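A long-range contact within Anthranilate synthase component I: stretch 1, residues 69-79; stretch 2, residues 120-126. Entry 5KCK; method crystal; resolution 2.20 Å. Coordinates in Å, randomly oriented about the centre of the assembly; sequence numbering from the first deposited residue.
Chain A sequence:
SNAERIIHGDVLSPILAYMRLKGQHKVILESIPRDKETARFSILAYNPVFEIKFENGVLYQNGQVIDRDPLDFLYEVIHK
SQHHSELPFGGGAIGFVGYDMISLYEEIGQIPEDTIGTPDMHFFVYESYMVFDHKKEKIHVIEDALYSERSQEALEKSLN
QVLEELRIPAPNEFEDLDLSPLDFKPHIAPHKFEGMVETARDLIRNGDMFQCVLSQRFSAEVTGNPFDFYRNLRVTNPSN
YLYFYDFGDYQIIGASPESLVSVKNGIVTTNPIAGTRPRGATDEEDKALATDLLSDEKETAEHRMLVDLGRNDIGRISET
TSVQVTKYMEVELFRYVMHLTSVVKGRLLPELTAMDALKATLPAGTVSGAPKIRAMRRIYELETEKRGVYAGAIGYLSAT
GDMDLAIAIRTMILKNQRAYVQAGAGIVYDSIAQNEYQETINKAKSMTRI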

# COMPACT_ATOMS: atom_id res chain seq x y z
N ASP A 69 41.56 1.46 -10.88
CA ASP A 69 40.41 2.24 -11.32
C ASP A 69 39.26 2.05 -10.33
O ASP A 69 38.98 0.92 -9.91
N PRO A 70 38.55 3.12 -9.97
CA PRO A 70 37.55 3.00 -8.89
C PRO A 70 36.37 2.11 -9.23
O PRO A 70 35.87 1.41 -8.35
N LEU A 71 35.88 2.14 -10.47
CA LEU A 71 34.71 1.33 -10.79
C LEU A 71 35.09 -0.14 -10.99
O LEU A 71 34.36 -1.03 -10.55
N ASP A 72 36.22 -0.41 -11.64
CA ASP A 72 36.68 -1.79 -11.76
C ASP A 72 36.93 -2.40 -10.39
O ASP A 72 36.56 -3.55 -10.14
N PHE A 73 37.54 -1.64 -9.48
CA PHE A 73 37.79 -2.17 -8.15
C PHE A 73 36.48 -2.41 -7.40
O PHE A 73 36.30 -3.45 -6.76
N LEU A 74 35.56 -1.45 -7.46
CA LEU A 74 34.30 -1.61 -6.76
C LEU A 74 33.59 -2.88 -7.20
O LEU A 74 33.09 -3.65 -6.37
N TYR A 75 33.55 -3.14 -8.51
CA TYR A 75 32.86 -4.33 -8.99
C TYR A 75 33.57 -5.59 -8.52
O TYR A 75 32.93 -6.54 -8.07
N GLU A 76 34.90 -5.61 -8.64
CA GLU A 76 35.68 -6.76 -8.22
C GLU A 76 35.44 -7.09 -6.75
O GLU A 76 35.28 -8.26 -6.39
N VAL A 77 35.39 -6.08 -5.88
CA VAL A 77 35.18 -6.33 -4.46
C VAL A 77 33.75 -6.78 -4.19
O VAL A 77 33.50 -7.64 -3.33
N ILE A 78 32.78 -6.23 -4.93
CA ILE A 78 31.38 -6.46 -4.61
C ILE A 78 30.89 -7.79 -5.17
O ILE A 78 30.14 -8.52 -4.50
N HIS A 79 31.28 -8.12 -6.40
CA HIS A 79 30.67 -9.22 -7.14
C HIS A 79 31.12 -10.57 -6.59
O HIS A 79 32.32 -10.83 -6.46
N ASP A 120 33.92 11.98 -4.73
CA ASP A 120 33.35 11.72 -6.04
C ASP A 120 32.62 10.39 -6.09
O ASP A 120 31.72 10.22 -6.93
N MSE A 121 32.94 9.47 -5.19
CA MSE A 121 32.26 8.20 -5.07
C MSE A 121 32.35 7.75 -3.63
O MSE A 121 33.41 7.89 -3.00
N HIS A 122 31.26 7.20 -3.10
CA HIS A 122 31.23 6.71 -1.73
C HIS A 122 30.23 5.57 -1.63
O HIS A 122 29.03 5.78 -1.85
N PHE A 123 30.72 4.38 -1.31
CA PHE A 123 29.86 3.22 -1.10
C PHE A 123 30.20 2.57 0.23
O PHE A 123 31.37 2.52 0.63
N PHE A 124 29.18 2.08 0.91
CA PHE A 124 29.37 1.12 1.99
C PHE A 124 28.99 -0.27 1.49
O PHE A 124 28.07 -0.43 0.68
N VAL A 125 29.70 -1.28 1.98
CA VAL A 125 29.54 -2.66 1.51
C VAL A 125 28.98 -3.50 2.66
O VAL A 125 29.62 -3.61 3.71
N TYR A 126 27.81 -4.09 2.45
CA TYR A 126 27.02 -4.69 3.52
C TYR A 126 26.76 -6.17 3.31
O TYR A 126 26.41 -6.61 2.20

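The helix of residues 70-78 lies over the strand of residues 121-126 with the two axes 10.8 Å apart at closest approach and their N-to-C directions only 11° from parallel. That alignment sets a regular register: CA of Pro-70 is 8.3 Å from CA of Met-121, CA of Leu-74 is 8.7 Å from CA of Phe-123, and CA of Ile-78 is 7.4 Å from CA of Val-125. Four helix residues, slightly more than one turn, thus keep pace with two strand residues, and the alternate strand side chains, Met-121, Phe-123 and Val-125, all have CA-to-CB bonds directed toward the helix. No hydrogen bond crosses between the stretches; the 292 Å² buried between them rests on apolar contacts.

Asp-69 stays out of reach of the strand and acts as N-cap. With chi1 in t, its OD2 accepts from Asp-72 N at 2.8 Å with a nearly straight angle of 174°, and from Leu-71 N at 2.9 Å in a weak bond bent to 121°. Pro-70, C-gamma endo and pointing toward the strand, places CB 3.9 Å from CE of Met-121, which is modelled as selenomethionine. Leu-71 leaves its backbone sideways, but its m,t rotamer brings CD2 to 3.7 Å from SE of Met-121. The Met-121 side chain meets it: chi1 and chi2 are both t, so the chain is extended, and chi3 is p at 83°, with CE near Pro-70.

Asp-72 is exposed and out of reach, while Phe-73 points sideways, and its closest side-chain approach is CD2 of Phe-73 to CE of Met-121 at 6.7 Å. Leu-74, the stretch 1 residue with the largest covered area, points toward the strand in the t,p rotamer. CD2 of Leu-74 lies 3.7 Å from CE2 of Phe-123 and 4.5 Å from SE of Met-121, so one methyl meets two strand residues. The same CD2 of Leu-74 is 4.2 Å from the centroid of the Phe-123 ring, 29° off the ring normal, an off-centre CH-pi contact with an oblique approach. Phe-123 itself holds chi1 in m.

Tyr-75 and Glu-76 are out of reach. Val-77 (chi1 t) points toward the strand, yet CG1 of Val-77 stays 5.0 Å from CG2 of Val-125. Ile-78 departs sideways, but with chi1 and chi2 both in m its CD1 comes to 3.4 Å from CG1 of Val-125 (chi1 t), the tightest contact between the stretches. His-79, the first residue to leave helical phi/psi, takes no part in the packing.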

# COMPACT_ATOMS: atom_id res chain seq x y z
CB ASP A 69 39.96 1.82 -12.71
CG ASP A 69 38.62 2.42 -13.08
OD1 ASP A 69 38.61 3.55 -13.61
OD2 ASP A 69 37.57 1.78 -12.82
CB PRO A 70 37.11 4.45 -8.65
CG PRO A 70 37.51 5.19 -9.88
CD PRO A 70 38.74 4.52 -10.40
CB LEU A 71 33.98 1.89 -12.01
CG LEU A 71 33.44 3.31 -11.84
CD1 LEU A 71 32.64 3.74 -13.07
CD2 LEU A 71 32.60 3.43 -10.58
CB ASP A 72 37.95 -1.87 -12.61
CG ASP A 72 37.71 -1.50 -14.07
OD1 ASP A 72 36.53 -1.35 -14.46
OD2 ASP A 72 38.70 -1.37 -14.81
CB PHE A 73 38.70 -1.23 -7.35
CG PHE A 73 39.11 -1.79 -6.01
CD1 PHE A 73 40.03 -2.83 -5.93
CD2 PHE A 73 38.57 -1.29 -4.83
CE1 PHE A 73 40.41 -3.36 -4.69
CE2 PHE A 73 38.95 -1.80 -3.59
CZ PHE A 73 39.87 -2.84 -3.52
CB LEU A 74 33.41 -0.39 -6.99
CG LEU A 74 31.99 -0.52 -6.43
CD1 LEU A 74 32.00 -0.33 -4.92
CD2 LEU A 74 31.04 0.47 -7.12
CB TYR A 75 32.76 -4.32 -10.51
CG TYR A 75 31.84 -5.40 -11.02
CD1 TYR A 75 30.47 -5.19 -11.05
CD2 TYR A 75 32.34 -6.63 -11.45
CE1 TYR A 75 29.61 -6.18 -11.52
CE2 TYR A 75 31.49 -7.63 -11.92
CZ TYR A 75 30.12 -7.39 -11.94
OH TYR A 75 29.25 -8.35 -12.40
CB GLU A 76 37.15 -6.50 -8.50
CG GLU A 76 38.09 -7.56 -8.02
CD GLU A 76 39.53 -7.20 -8.32
OE1 GLU A 76 40.32 -7.09 -7.36
OE2 GLU A 76 39.84 -6.99 -9.52
CB VAL A 77 35.55 -5.08 -3.63
CG1 VAL A 77 34.94 -5.16 -2.23
CG2 VAL A 77 37.06 -4.94 -3.55
CB ILE A 78 30.53 -5.30 -5.14
CG1 ILE A 78 30.85 -4.03 -4.35
CG2 ILE A 78 29.05 -5.65 -5.10
CD1 ILE A 78 31.13 -4.27 -2.94
CB HIS A 79 31.04 -9.11 -8.62
CG HIS A 79 30.56 -10.24 -9.46
ND1 HIS A 79 29.23 -10.61 -9.53
CD2 HIS A 79 31.22 -11.08 -10.29
CE1 HIS A 79 29.10 -11.63 -10.36
NE2 HIS A 79 30.30 -11.93 -10.83
CB ASP A 120 34.44 11.80 -7.10
CG ASP A 120 35.04 13.19 -7.17
OD1 ASP A 120 34.38 14.09 -7.73
OD2 ASP A 120 36.16 13.41 -6.64
CB MSE A 121 32.87 7.15 -6.00
CG MSE A 121 32.21 5.80 -5.93
SE MSE A 121 33.11 4.45 -7.02
CE MSE A 121 34.53 3.96 -5.78
CB HIS A 122 30.87 7.84 -0.76
CG HIS A 122 31.40 7.65 0.63
ND1 HIS A 122 31.49 8.68 1.54
CD2 HIS A 122 31.86 6.54 1.26
CE1 HIS A 122 31.99 8.22 2.67
NE2 HIS A 122 32.22 6.93 2.53
CB PHE A 123 30.02 2.17 -2.22
CG PHE A 123 29.33 2.55 -3.50
CD1 PHE A 123 27.98 2.28 -3.68
CD2 PHE A 123 30.04 3.17 -4.53
CE1 PHE A 123 27.34 2.63 -4.86
CE2 PHE A 123 29.40 3.51 -5.71
CZ PHE A 123 28.05 3.25 -5.88
CB PHE A 124 28.52 1.49 3.21
CG PHE A 124 28.97 2.72 3.96
CD1 PHE A 124 30.19 2.75 4.61
CD2 PHE A 124 28.13 3.82 4.06
CE1 PHE A 124 30.59 3.88 5.32
CE2 PHE A 124 28.53 4.94 4.77
CZ PHE A 124 29.76 4.98 5.40
CB VAL A 125 30.87 -3.23 1.00
CG1 VAL A 125 30.66 -4.62 0.43
CG2 VAL A 125 31.49 -2.29 -0.03
CB TYR A 126 25.64 -4.01 3.65
CG TYR A 126 25.67 -2.54 3.97
CD1 TYR A 126 25.67 -2.10 5.29
CD2 TYR A 126 25.65 -1.60 2.96
CE1 TYR A 126 25.67 -0.74 5.59
CE2 TYR A 126 25.66 -0.25 3.24
CZ TYR A 126 25.67 0.18 4.55
OH TYR A 126 25.67 1.54 4.81